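Local coordinates for molinate hydrolase (Gulosibacter molinativorax, PDB 4UB9), which hydrolyses the thiocarbamate herbicide molinate, binds zinc and probably acts, like its amidohydrolase relatives, on carbon-nitrogen bonds other than peptide bonds, at residues A[215-220]-A[257-262]; A[171-176]-A[229-234]; A[270-273]-A[278-281]; A[287-292]-A[301-306]; A[179-184]-A[199-204]. One frame throughout, in Å; residues are numbered along the deposited sequence.

Overall arrangement
The five contacts lie in the amidohydrolase part of the chain, of the TIM-barrel clan. Strands 174-175, 239-242, 279-282 and 299-301 run parallel and neighbour one another in that order. Contacts 2, 3 and 4 pack helices against these strands or the following turn. Contacts 2 and 3 have centres about 10 Å apart. Contact 5 falls between the segments of contact 2 in sequence. Contact 1 interleaves with contact 2 and touches it at Leu216 and Ile175. Contacts 3 and 4 follow. Contacts 4 and 5 are farthest apart, at about 27 Å between centres. Contact 4 holds zinc ligand His302 after strand 299-301 and Thr259 of contact 1 lies near His282, so connections at the strand ends gather round the metal.

Contact 1. Residues A[215-220]-A[257-262]; sequences HLSTLP and YFTFSE
Ser217 OG stands anti to its own carbonyl carbon, beside the backbone N (chi1 -72°), and this turns the hydroxyl to the carbonyl of Thr259. Phe260 has a similar first torsion (chi1 -66°), which swings its ring back to Leu216. Ser217 OG donates to Thr259 O at 2.7 Å, with the donor somewhat tilted out of the carbonyl plane. The same hydroxyl accepts from Arg214 NH1, so two bonds hold it. A water lies 3.0 Å from Thr259 O and 3.2 Å from Ser217 O. It has more acceptors around it than protons, so both bonds need not form at once.

The apolar part is the Phe260 ring. Leu216 CB meets the ring edge, in plane, 3.9 Å from Phe260 CE1. Thr259 CG2 sits over the centre of one face, 3.5 Å above the plane of the Phe260 ring. Thr259 OG1 bonds to Ala242 O, at the end of strand 239-242. The Thr259 side chain is about 6 Å from that of the zinc ligand His282.

Both segments lie in connections of the TIM barrel that lead into helices; residues 215-218 are the end of a 3-10 segment. Pro220 precedes helix 221-232, and Leu216 packs on Leu227 of that helix. Ser261 caps helix 262-275 through Val264 N, while Phe258 lies on helix 286-294.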
# COMPACT_ATOMS: atom_id res chain seq x y z
N HIS A 215 -2.37 6.41 -23.80
CA HIS A 215 -1.80 7.60 -24.44
C HIS A 215 -2.66 8.15 -25.59
O HIS A 215 -2.61 9.33 -25.91
CB HIS A 215 -0.36 7.39 -24.90
CG HIS A 215 -0.25 6.64 -26.19
ND1 HIS A 215 -0.08 7.28 -27.40
CD2 HIS A 215 -0.29 5.32 -26.46
CE1 HIS A 215 -0.03 6.38 -28.36
NE2 HIS A 215 -0.16 5.18 -27.82
N LEU A 216 -3.47 7.30 -26.18
CA LEU A 216 -4.38 7.75 -27.19
C LEU A 216 -5.30 8.88 -26.72
O LEU A 216 -5.73 9.71 -27.52
CB LEU A 216 -5.28 6.59 -27.70
CG LEU A 216 -4.57 5.52 -28.48
CD1 LEU A 216 -5.59 4.50 -28.88
CD2 LEU A 216 -3.86 6.04 -29.73
N SER A 217 -5.65 8.88 -25.45
CA SER A 217 -6.53 9.91 -24.90
C SER A 217 -5.89 11.29 -24.87
O SER A 217 -6.58 12.27 -24.65
CB SER A 217 -6.95 9.56 -23.46
OG SER A 217 -7.88 8.49 -23.40
N THR A 218 -4.57 11.36 -25.05
CA THR A 218 -3.84 12.61 -25.04
C THR A 218 -3.77 13.31 -26.41
O THR A 218 -3.34 14.48 -26.48
CB THR A 218 -2.40 12.49 -24.56
OG1 THR A 218 -1.63 11.75 -25.50
CG2 THR A 218 -2.33 11.81 -23.22
N LEU A 219 -4.19 12.61 -27.45
CA LEU A 219 -3.90 13.02 -28.83
C LEU A 219 -5.03 13.71 -29.49
O LEU A 219 -6.18 13.52 -29.10
CB LEU A 219 -3.55 11.82 -29.70
CG LEU A 219 -2.32 11.00 -29.28
CD1 LEU A 219 -2.16 9.80 -30.21
CD2 LEU A 219 -1.05 11.83 -29.26
N PRO A 220 -4.73 14.54 -30.51
CA PRO A 220 -5.79 15.17 -31.30
C PRO A 220 -6.26 14.20 -32.37
O PRO A 220 -5.54 13.27 -32.71
CB PRO A 220 -5.11 16.39 -31.90
CG PRO A 220 -3.68 16.02 -31.99
CD PRO A 220 -3.40 15.03 -30.90
N TYR A 257 -15.99 7.24 -16.29
CA TYR A 257 -15.48 8.31 -17.16
C TYR A 257 -15.62 7.90 -18.60
O TYR A 257 -15.83 6.71 -18.93
CB TYR A 257 -14.00 8.51 -16.93
CG TYR A 257 -13.61 8.96 -15.56
CD1 TYR A 257 -13.55 10.30 -15.24
CD2 TYR A 257 -13.26 8.04 -14.58
CE1 TYR A 257 -13.17 10.71 -13.96
CE2 TYR A 257 -12.87 8.45 -13.30
CZ TYR A 257 -12.85 9.78 -12.99
OH TYR A 257 -12.45 10.18 -11.76
N PHE A 258 -15.50 8.87 -19.49
CA PHE A 258 -15.32 8.60 -20.92
C PHE A 258 -13.86 8.62 -21.26
O PHE A 258 -13.10 9.47 -20.82
CB PHE A 258 -16.09 9.61 -21.77
CG PHE A 258 -17.53 9.28 -21.90
CD1 PHE A 258 -18.39 9.48 -20.85
CD2 PHE A 258 -18.03 8.81 -23.11
CE1 PHE A 258 -19.73 9.18 -20.98
CE2 PHE A 258 -19.36 8.48 -23.24
CZ PHE A 258 -20.21 8.66 -22.17
N THR A 259 -13.44 7.67 -22.05
CA THR A 259 -12.02 7.60 -22.47
C THR A 259 -11.61 8.67 -23.46
O THR A 259 -10.46 9.15 -23.47
CB THR A 259 -11.75 6.21 -23.11
OG1 THR A 259 -12.03 5.21 -22.15
CG2 THR A 259 -10.32 6.05 -23.57
N PHE A 260 -12.54 8.99 -24.34
CA PHE A 260 -12.31 9.83 -25.53
C PHE A 260 -13.34 10.95 -25.63
O PHE A 260 -14.47 10.79 -25.17
CB PHE A 260 -12.42 9.01 -26.81
CG PHE A 260 -11.34 7.96 -26.97
CD1 PHE A 260 -10.02 8.31 -27.07
CD2 PHE A 260 -11.67 6.61 -26.98
CE1 PHE A 260 -9.04 7.35 -27.21
CE2 PHE A 260 -10.69 5.66 -27.10
CZ PHE A 260 -9.38 6.03 -27.21
N SER A 261 -12.96 12.05 -26.29
CA SER A 261 -13.95 13.03 -26.75
C SER A 261 -14.81 12.44 -27.83
O SER A 261 -14.41 11.48 -28.51
CB SER A 261 -13.28 14.29 -27.33
OG SER A 261 -12.60 13.99 -28.53
N GLU A 262 -15.99 12.99 -28.02
CA GLU A 262 -16.92 12.45 -29.05
C GLU A 262 -16.32 12.55 -30.43
O GLU A 262 -16.43 11.68 -31.26
CB GLU A 262 -18.35 13.01 -28.91
CG GLU A 262 -18.88 12.56 -27.51
CD GLU A 262 -20.31 12.03 -27.42
OE1 GLU A 262 -20.92 11.75 -28.46
OE2 GLU A 262 -20.80 11.86 -26.27
O HOH W 1 -9.51 12.01 -23.28

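Contact 2. Residues A[171-176]-A[229-234]; sequences AGTLIG and REYLER
Tyr231 reaches from helix 221-232 to the backbone of Ala171 and Thr173 with its hydroxyl. Two hydrogen bonds hold that oxygen. Tyr231 OH donates to Ala171 O at 2.7 Å, in the carbonyl plane and on a lone pair. It accepts from Thr173 N at 2.9 Å, with an N-H...acceptor angle of 149°. One buried hydroxyl thus satisfies a carbonyl and an amide, and it fixes where the ring ends. Gly172 lies between them, and its CA comes within 3.3 Å of Tyr231 OH. Its positive phi suits glycine.

The remaining contacts are van der Waals packing. Ile175 CD1 lies over one face of the Tyr231 ring in a CH-pi contact, 4.1 Å from the centroid. Thr173 CG2 comes obliquely and less closely, 3.8 Å from Tyr231 OH. The ring gets there because CG is anti to the backbone N of Tyr231 (chi1 176°).

The contact ties an outer helix of the TIM barrel to strand 174-175 and the bend before it. Ile175 pairs through its backbone with Lys240 and Ala242 of strand 239-242. On another side of helix 221-232, Leu232 packs against Val272 and Ala275 of helix 262-275.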
# COMPACT_ATOMS: atom_id res chain seq x y z
N ALA A 171 -10.41 -9.38 -31.32
CA ALA A 171 -10.26 -7.92 -31.38
C ALA A 171 -8.83 -7.47 -31.27
O ALA A 171 -8.50 -6.34 -31.65
CB ALA A 171 -11.02 -7.26 -30.25
N GLY A 172 -8.01 -8.29 -30.65
CA GLY A 172 -6.69 -7.87 -30.15
C GLY A 172 -6.88 -7.14 -28.83
O GLY A 172 -7.47 -7.67 -27.89
N THR A 173 -6.48 -5.89 -28.80
CA THR A 173 -6.63 -5.10 -27.56
C THR A 173 -7.92 -4.28 -27.55
O THR A 173 -8.69 -4.27 -28.48
CB THR A 173 -5.44 -4.18 -27.31
OG1 THR A 173 -5.49 -3.67 -25.98
CG2 THR A 173 -5.41 -3.03 -28.30
N LEU A 174 -8.15 -3.66 -26.42
CA LEU A 174 -9.24 -2.73 -26.24
C LEU A 174 -8.67 -1.34 -26.47
O LEU A 174 -7.77 -0.88 -25.75
CB LEU A 174 -9.70 -2.72 -24.80
CG LEU A 174 -11.15 -2.86 -24.47
CD1 LEU A 174 -11.27 -4.18 -23.71
CD2 LEU A 174 -11.58 -1.75 -23.55
N ILE A 175 -9.20 -0.68 -27.48
CA ILE A 175 -8.63 0.57 -27.89
C ILE A 175 -8.83 1.57 -26.76
O ILE A 175 -9.96 1.91 -26.41
CB ILE A 175 -9.27 1.10 -29.17
CG1 ILE A 175 -9.19 0.09 -30.31
CG2 ILE A 175 -8.63 2.42 -29.57
CD1 ILE A 175 -7.80 -0.38 -30.64
N GLY A 176 -7.70 2.11 -26.28
CA GLY A 176 -7.70 3.16 -25.26
C GLY A 176 -7.57 2.66 -23.84
O GLY A 176 -7.70 3.42 -22.89
N ARG A 229 -6.17 3.31 -37.87
CA ARG A 229 -6.17 2.69 -39.18
C ARG A 229 -5.09 1.64 -39.32
O ARG A 229 -5.33 0.54 -39.80
CB ARG A 229 -5.99 3.72 -40.26
CG ARG A 229 -6.07 3.08 -41.62
CD ARG A 229 -6.36 4.14 -42.64
NE ARG A 229 -6.59 3.54 -43.94
CZ ARG A 229 -6.84 4.22 -45.05
NH1 ARG A 229 -6.92 5.55 -45.03
NH2 ARG A 229 -7.03 3.56 -46.19
N GLU A 230 -3.90 1.99 -38.91
CA GLU A 230 -2.78 1.06 -38.94
C GLU A 230 -3.02 -0.20 -38.09
O GLU A 230 -2.68 -1.34 -38.49
CB GLU A 230 -1.53 1.80 -38.46
CG GLU A 230 -0.36 0.90 -38.08
CD GLU A 230 0.81 1.67 -37.48
OE1 GLU A 230 0.62 2.56 -36.61
OE2 GLU A 230 1.95 1.36 -37.88
N TYR A 231 -3.59 0.03 -36.90
CA TYR A 231 -3.94 -1.06 -36.00
C TYR A 231 -4.89 -2.04 -36.70
O TYR A 231 -4.63 -3.21 -36.74
CB TYR A 231 -4.60 -0.53 -34.72
CG TYR A 231 -5.05 -1.66 -33.84
CD1 TYR A 231 -4.13 -2.40 -33.08
CD2 TYR A 231 -6.38 -2.06 -33.81
CE1 TYR A 231 -4.54 -3.43 -32.28
CE2 TYR A 231 -6.81 -3.10 -33.01
CZ TYR A 231 -5.88 -3.79 -32.26
OH TYR A 231 -6.27 -4.85 -31.47
N LEU A 232 -5.95 -1.50 -37.29
CA LEU A 232 -6.92 -2.31 -37.98
C LEU A 232 -6.28 -3.08 -39.12
O LEU A 232 -6.66 -4.21 -39.40
CB LEU A 232 -8.09 -1.47 -38.48
CG LEU A 232 -8.94 -0.88 -37.35
CD1 LEU A 232 -9.90 0.17 -37.86
CD2 LEU A 232 -9.73 -1.95 -36.62
N GLU A 233 -5.31 -2.48 -39.79
CA GLU A 233 -4.61 -3.16 -40.88
C GLU A 233 -3.69 -4.27 -40.41
O GLU A 233 -3.15 -4.99 -41.22
CB GLU A 233 -3.85 -2.16 -41.74
CG GLU A 233 -4.80 -1.61 -42.80
CD GLU A 233 -4.39 -0.25 -43.33
OE1 GLU A 233 -3.20 0.13 -43.18
OE2 GLU A 233 -5.27 0.43 -43.92
N ARG A 234 -3.53 -4.45 -39.11
CA ARG A 234 -2.74 -5.59 -38.62
C ARG A 234 -3.47 -6.91 -38.69
O ARG A 234 -2.85 -7.95 -38.57
CB ARG A 234 -2.31 -5.42 -37.18
CG ARG A 234 -1.29 -4.35 -36.98
CD ARG A 234 -1.32 -3.91 -35.53
NE ARG A 234 -0.28 -2.96 -35.26
CZ ARG A 234 0.98 -3.30 -35.01
NH1 ARG A 234 1.88 -2.36 -34.82
NH2 ARG A 234 1.33 -4.59 -34.96

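Contact 3. Residues A[270-273]-A[278-281]; sequences DEVR and PLLT
Arg273 and Leu279 share one carboxylate oxygen. Asp298 OD2 takes a salt bridge from Arg273 NH1 and a hydrogen bond from Leu279 N. The Asp298 carboxylate therefore joins the end of helix 262-275 to the start of strand 279-282. This is the helix-to-strand half of a beta-alpha-beta crossover of the TIM barrel, in which strand 239-242 is the parallel partner of strand 279-282. Arg273 NH2 has its own partner in Asp296 O, so both terminal nitrogens of the guanidinium are held.

With its rotation fixed in this way, the guanidinium offers a face to the strand. Leu279 CD2 lies over that face, 3.6 Å above the plane and offset toward the rim. Leu279 CD2 is nearest to Arg273 NH2, at 3.6 Å. Leu279 CB approaches Arg273 NH1 at 3.8 Å. The arginine chain is nearly eclipsed at its second torsion (chi2 9°), which would be a strained bend, and the two side chains cross at about a right angle.

Val272 makes the apolar contact beside it. Val272 CB points to the strand, and Leu279 CB points back to the helix. Leu280 CB points away, and that side chain packs on Phe238, Tyr430, Leu299 and Ile301. Cys239 of strand 239-242 also touches Val272. With CG1 anti to the backbone N (chi1 169°), that methyl reaches the strand: Val272 CG1 lies 4.0 Å from Leu279 CB and also 4.0 Å from Pro278 O.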
# COMPACT_ATOMS: atom_id res chain seq x y z
N ASP A 270 -15.43 5.70 -37.45
CA ASP A 270 -15.31 5.87 -38.88
C ASP A 270 -14.24 4.97 -39.46
O ASP A 270 -14.47 4.28 -40.47
CB ASP A 270 -15.07 7.36 -39.18
CG ASP A 270 -14.98 7.67 -40.68
OD1 ASP A 270 -16.05 7.43 -41.29
OD2 ASP A 270 -13.90 8.10 -41.22
N GLU A 271 -13.12 4.84 -38.77
CA GLU A 271 -12.05 3.94 -39.29
C GLU A 271 -12.40 2.44 -39.21
O GLU A 271 -11.90 1.63 -39.99
CB GLU A 271 -10.71 4.22 -38.60
CG GLU A 271 -10.14 5.56 -39.02
CD GLU A 271 -9.75 5.59 -40.51
OE1 GLU A 271 -9.39 4.54 -41.06
OE2 GLU A 271 -9.82 6.68 -41.12
N VAL A 272 -13.16 2.08 -38.18
CA VAL A 272 -13.59 0.70 -38.00
C VAL A 272 -14.56 0.37 -39.11
O VAL A 272 -14.44 -0.68 -39.74
CB VAL A 272 -14.26 0.48 -36.64
CG1 VAL A 272 -14.92 -0.87 -36.59
CG2 VAL A 272 -13.23 0.57 -35.51
N ARG A 273 -15.51 1.28 -39.33
CA ARG A 273 -16.49 1.13 -40.44
C ARG A 273 -15.77 1.02 -41.77
O ARG A 273 -15.98 0.06 -42.51
CB ARG A 273 -17.40 2.32 -40.52
CG ARG A 273 -18.65 2.27 -39.68
CD ARG A 273 -18.73 1.13 -38.69
NE ARG A 273 -19.76 1.40 -37.69
CZ ARG A 273 -20.47 0.47 -37.06
NH1 ARG A 273 -20.28 -0.81 -37.34
NH2 ARG A 273 -21.37 0.82 -36.17
N PRO A 278 -16.68 -5.68 -37.57
CA PRO A 278 -17.68 -5.25 -36.60
C PRO A 278 -17.09 -4.41 -35.49
O PRO A 278 -15.90 -4.52 -35.16
CB PRO A 278 -18.16 -6.56 -36.00
CG PRO A 278 -17.92 -7.55 -37.06
CD PRO A 278 -16.63 -7.14 -37.71
N LEU A 279 -17.94 -3.57 -34.97
CA LEU A 279 -17.57 -2.61 -33.94
C LEU A 279 -18.16 -3.02 -32.61
O LEU A 279 -19.39 -3.15 -32.49
CB LEU A 279 -18.12 -1.23 -34.28
CG LEU A 279 -18.09 -0.21 -33.14
CD1 LEU A 279 -16.66 0.23 -32.87
CD2 LEU A 279 -18.95 1.00 -33.47
N LEU A 280 -17.28 -3.19 -31.62
CA LEU A 280 -17.67 -3.50 -30.25
C LEU A 280 -17.37 -2.36 -29.33
O LEU A 280 -16.47 -1.60 -29.56
CB LEU A 280 -16.93 -4.73 -29.72
CG LEU A 280 -17.58 -6.10 -29.98
CD1 LEU A 280 -17.70 -6.37 -31.47
CD2 LEU A 280 -16.69 -7.15 -29.39
N THR A 281 -18.13 -2.27 -28.25
CA THR A 281 -17.94 -1.25 -27.25
C THR A 281 -17.80 -1.83 -25.86
O THR A 281 -18.35 -2.85 -25.55
CB THR A 281 -19.09 -0.24 -27.24
OG1 THR A 281 -20.32 -0.92 -27.04
CG2 THR A 281 -19.16 0.52 -28.53

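Contact 4. Residues A[287-292]-A[301-306]; sequences EGLNTA and IHATMT
Leu289 presses its branched end on Ala303, and this is the tight part of the contact. Its CG is anti to the backbone N (chi1 178°), which sends both methyls out from the helix to the turn. Leu289 CD2 comes to 3.6 Å from Ala303 O. Leu289 CD1 meets Ala303 CB at 4.1 Å. The far end is looser: Leu289 CD2 and Thr306 CG2 are 4.3 Å apart. This side is buried too and does not open to solvent. Thr306 OG1 donates to Ala309 O.

Helix 286-294 follows strand 279-282 of the TIM barrel and leads on to strand 299-301. Residues 302-305 form a type I turn just after that second strand, closed by Met305 N to His302 O at 3.0 Å. This is the strand-end position where TIM-barrel amidohydrolases carry metal ligands. His302 NE2 binds zinc together with His282, and Met305 CE lies over one face of the His302 ring, offset toward the rim. Glu327 OE2 accepts from His302 N.

Away from the turn the helix makes polar bonds. Thr291 OG1 donates to Glu287 O at 2.9 Å, and Thr291 N reaches the same oxygen from the opposite face of the carbonyl plane. The Glu287 carboxylate faces a second subunit, where it meets Arg263 NH2 and Ser261 OG of that neighbouring subunit.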
# COMPACT_ATOMS: atom_id res chain seq x y z
N GLU A 287 -24.65 6.74 -19.70
CA GLU A 287 -24.27 7.62 -20.79
C GLU A 287 -23.34 6.93 -21.77
O GLU A 287 -23.41 7.16 -22.97
CB GLU A 287 -23.64 8.90 -20.27
CG GLU A 287 -24.69 9.91 -19.82
CD GLU A 287 -25.70 10.24 -20.94
OE1 GLU A 287 -25.36 10.78 -22.02
OE2 GLU A 287 -26.88 9.92 -20.75
N GLY A 288 -22.53 6.03 -21.25
CA GLY A 288 -21.69 5.23 -22.12
C GLY A 288 -22.53 4.33 -23.00
O GLY A 288 -22.30 4.19 -24.20
N LEU A 289 -23.49 3.69 -22.39
CA LEU A 289 -24.39 2.82 -23.11
C LEU A 289 -25.12 3.60 -24.19
O LEU A 289 -25.21 3.18 -25.32
CB LEU A 289 -25.40 2.20 -22.14
CG LEU A 289 -26.47 1.28 -22.74
CD1 LEU A 289 -25.89 0.13 -23.55
CD2 LEU A 289 -27.31 0.71 -21.60
N ASN A 290 -25.66 4.73 -23.82
CA ASN A 290 -26.38 5.54 -24.79
C ASN A 290 -25.48 5.91 -25.96
O ASN A 290 -25.88 5.85 -27.11
CB ASN A 290 -26.92 6.82 -24.16
CG ASN A 290 -27.70 7.65 -25.16
OD1 ASN A 290 -28.78 7.28 -25.60
ND2 ASN A 290 -27.14 8.81 -25.52
N THR A 291 -24.26 6.29 -25.64
CA THR A 291 -23.29 6.70 -26.68
C THR A 291 -23.00 5.56 -27.62
O THR A 291 -22.87 5.74 -28.83
CB THR A 291 -22.01 7.22 -26.02
OG1 THR A 291 -22.30 8.46 -25.35
CG2 THR A 291 -20.92 7.44 -27.00
N ALA A 292 -22.90 4.36 -27.06
CA ALA A 292 -22.63 3.18 -27.89
C ALA A 292 -23.81 2.90 -28.85
O ALA A 292 -23.63 2.52 -30.02
CB ALA A 292 -22.37 1.99 -27.02
N ILE A 301 -20.61 -4.84 -25.19
CA ILE A 301 -20.14 -5.71 -24.12
C ILE A 301 -20.57 -5.18 -22.74
O ILE A 301 -20.52 -3.98 -22.46
CB ILE A 301 -18.64 -5.91 -24.17
CG1 ILE A 301 -18.21 -6.38 -25.55
CG2 ILE A 301 -18.18 -6.91 -23.13
CD1 ILE A 301 -18.76 -7.73 -25.97
N HIS A 302 -21.04 -6.10 -21.93
CA HIS A 302 -21.62 -5.85 -20.58
C HIS A 302 -22.47 -4.60 -20.52
O HIS A 302 -22.24 -3.68 -19.76
CB HIS A 302 -20.63 -5.99 -19.40
CG HIS A 302 -19.35 -5.26 -19.57
ND1 HIS A 302 -19.27 -3.89 -19.60
CD2 HIS A 302 -18.07 -5.71 -19.59
CE1 HIS A 302 -18.01 -3.53 -19.72
NE2 HIS A 302 -17.26 -4.61 -19.71
N ALA A 303 -23.47 -4.62 -21.39
CA ALA A 303 -24.31 -3.47 -21.62
C ALA A 303 -25.02 -3.06 -20.37
O ALA A 303 -25.34 -1.90 -20.17
CB ALA A 303 -25.31 -3.80 -22.70
N THR A 304 -25.32 -4.03 -19.53
CA THR A 304 -26.10 -3.77 -18.31
C THR A 304 -25.26 -3.32 -17.13
O THR A 304 -25.79 -3.09 -16.04
CB THR A 304 -26.89 -5.03 -17.88
OG1 THR A 304 -26.01 -6.16 -17.91
CG2 THR A 304 -28.03 -5.24 -18.81
N MET A 305 -23.94 -3.26 -17.33
CA MET A 305 -23.06 -2.73 -16.30
C MET A 305 -23.08 -1.20 -16.42
O MET A 305 -22.43 -0.62 -17.25
CB MET A 305 -21.67 -3.27 -16.45
CG MET A 305 -20.81 -2.92 -15.26
SD MET A 305 -19.08 -3.26 -15.60
CE MET A 305 -19.09 -5.08 -15.60
N THR A 306 -23.86 -0.55 -15.57
CA THR A 306 -24.18 0.86 -15.74
C THR A 306 -24.01 1.73 -14.52
O THR A 306 -24.85 2.56 -14.22
CB THR A 306 -25.63 1.04 -16.26
OG1 THR A 306 -26.56 0.53 -15.31
CG2 THR A 306 -25.79 0.31 -17.55

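Contact 5. Residues A[179-184]-A[199-204]; sequences GPFTGD and TFADRM
Phe181 of a loop packs on Ala201 and Met204 of helix 198-209 in a buried, largely apolar contact. The loop follows strand 174-175 of the TIM barrel, and the helix comes next in the chain. The contact lies away from the zinc site: the side chain of Pro180 is about 13 Å from the metal.

Phe181 is the main contributor. Its CG lies anti to the carbonyl carbon (chi1 -58°), and its ring runs alongside the Met204 side chain, pointing the same way. The edge of the ring does the touching. Phe181 CE2 meets Met204 CB in the ring plane at 3.6 Å, and the same CE2 is 3.8 Å from Met204 CG. Nearer the backbone, Phe181 CB rests on Ala201 CB at 4.0 Å. Ala201 O comes to the ring obliquely, 3.9 Å from Phe181 CD2. Pro180 touches the helix more lightly.

Polar bonds hold the loop backbone at this residue. Phe181 N donates to Asp205 OD1 of the same helix. Phe181 O accepts from Arg193 NE, and Arg193 also pairs with Asp202, so it links loop and helix. Ile112 and Leu115 of helix 111-118 cover more of Phe181. Helix 198-209 also touches a third subunit: Phe200 makes a cation-pi contact with Arg117 of that neighbouring subunit.

Within the helix, Met204 CG lies 3.6 Å above one face of the Phe200 ring, offset toward the rim.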
# COMPACT_ATOMS: atom_id res chain seq x y z
N GLY A 179 -2.54 -1.75 -20.40
CA GLY A 179 -2.19 -3.15 -20.27
C GLY A 179 -2.31 -3.59 -18.82
O GLY A 179 -2.68 -2.80 -17.95
N PRO A 180 -2.00 -4.85 -18.57
CA PRO A 180 -2.24 -5.48 -17.25
C PRO A 180 -1.41 -4.94 -16.11
O PRO A 180 -1.73 -5.20 -14.96
CB PRO A 180 -1.91 -6.96 -17.48
CG PRO A 180 -1.02 -6.96 -18.70
CD PRO A 180 -1.48 -5.81 -19.55
N PHE A 181 -0.36 -4.17 -16.39
CA PHE A 181 0.43 -3.58 -15.26
C PHE A 181 0.27 -2.05 -15.20
O PHE A 181 1.10 -1.33 -14.73
CB PHE A 181 1.83 -4.08 -15.30
CG PHE A 181 1.88 -5.56 -15.23
CD1 PHE A 181 1.41 -6.21 -14.10
CD2 PHE A 181 2.27 -6.33 -16.33
CE1 PHE A 181 1.38 -7.59 -14.05
CE2 PHE A 181 2.22 -7.69 -16.28
CZ PHE A 181 1.79 -8.32 -15.13
N THR A 182 -0.94 -1.68 -15.50
CA THR A 182 -1.39 -0.32 -15.65
C THR A 182 -2.49 -0.09 -14.59
O THR A 182 -2.92 -1.01 -13.92
CB THR A 182 -1.95 -0.27 -17.08
OG1 THR A 182 -1.01 0.35 -17.93
CG2 THR A 182 -3.23 0.33 -17.16
N GLY A 183 -2.94 1.13 -14.45
CA GLY A 183 -4.04 1.46 -13.54
C GLY A 183 -5.34 0.73 -13.81
O GLY A 183 -6.18 0.52 -12.90
N ASP A 184 -5.53 0.43 -15.07
CA ASP A 184 -6.68 -0.35 -15.50
C ASP A 184 -6.83 -1.77 -14.87
O ASP A 184 -7.90 -2.35 -14.92
CB ASP A 184 -6.68 -0.44 -17.01
CG ASP A 184 -6.98 0.90 -17.67
OD1 ASP A 184 -7.93 1.55 -17.28
OD2 ASP A 184 -6.31 1.28 -18.60
N THR A 199 11.08 -3.53 -16.25
CA THR A 199 11.38 -4.06 -17.59
C THR A 199 10.34 -5.11 -18.00
O THR A 199 9.79 -5.07 -19.11
CB THR A 199 12.76 -4.72 -17.62
OG1 THR A 199 13.74 -3.75 -17.26
CG2 THR A 199 13.06 -5.24 -19.02
N PHE A 200 10.03 -6.04 -17.08
CA PHE A 200 9.04 -7.11 -17.39
C PHE A 200 7.64 -6.52 -17.51
O PHE A 200 6.91 -6.82 -18.43
CB PHE A 200 9.06 -8.19 -16.32
CG PHE A 200 8.11 -9.33 -16.58
CD1 PHE A 200 8.13 -10.01 -17.78
CD2 PHE A 200 7.20 -9.70 -15.63
CE1 PHE A 200 7.24 -11.04 -18.03
CE2 PHE A 200 6.31 -10.74 -15.86
CZ PHE A 200 6.34 -11.41 -17.06
N ALA A 201 7.29 -5.63 -16.60
CA ALA A 201 5.98 -4.97 -16.65
C ALA A 201 5.78 -4.21 -17.96
O ALA A 201 4.73 -4.30 -18.58
CB ALA A 201 5.80 -4.04 -15.48
N ASP A 202 6.82 -3.52 -18.42
CA ASP A 202 6.73 -2.77 -19.68
C ASP A 202 6.60 -3.69 -20.87
O ASP A 202 5.88 -3.43 -21.83
CB ASP A 202 7.95 -1.83 -19.88
CG ASP A 202 7.93 -0.64 -18.97
OD1 ASP A 202 6.90 -0.35 -18.32
OD2 ASP A 202 8.97 0.03 -18.83
N ARG A 203 7.34 -4.76 -20.84
CA ARG A 203 7.31 -5.71 -21.97
C ARG A 203 5.91 -6.35 -22.10
O ARG A 203 5.40 -6.54 -23.19
CB ARG A 203 8.40 -6.78 -21.81
CG ARG A 203 8.44 -7.81 -22.95
CD ARG A 203 9.70 -8.60 -22.95
NE ARG A 203 9.77 -9.59 -21.87
CZ ARG A 203 10.60 -9.55 -20.83
NH1 ARG A 203 11.40 -8.51 -20.59
NH2 ARG A 203 10.61 -10.55 -19.95
N MET A 204 5.29 -6.62 -20.96
CA MET A 204 3.96 -7.21 -20.95
C MET A 204 2.91 -6.20 -21.37
O MET A 204 2.03 -6.50 -22.19
CB MET A 204 3.59 -7.76 -19.57
CG MET A 204 4.42 -8.95 -19.12
SD MET A 204 4.25 -10.42 -20.16
CE MET A 204 5.64 -10.27 -21.26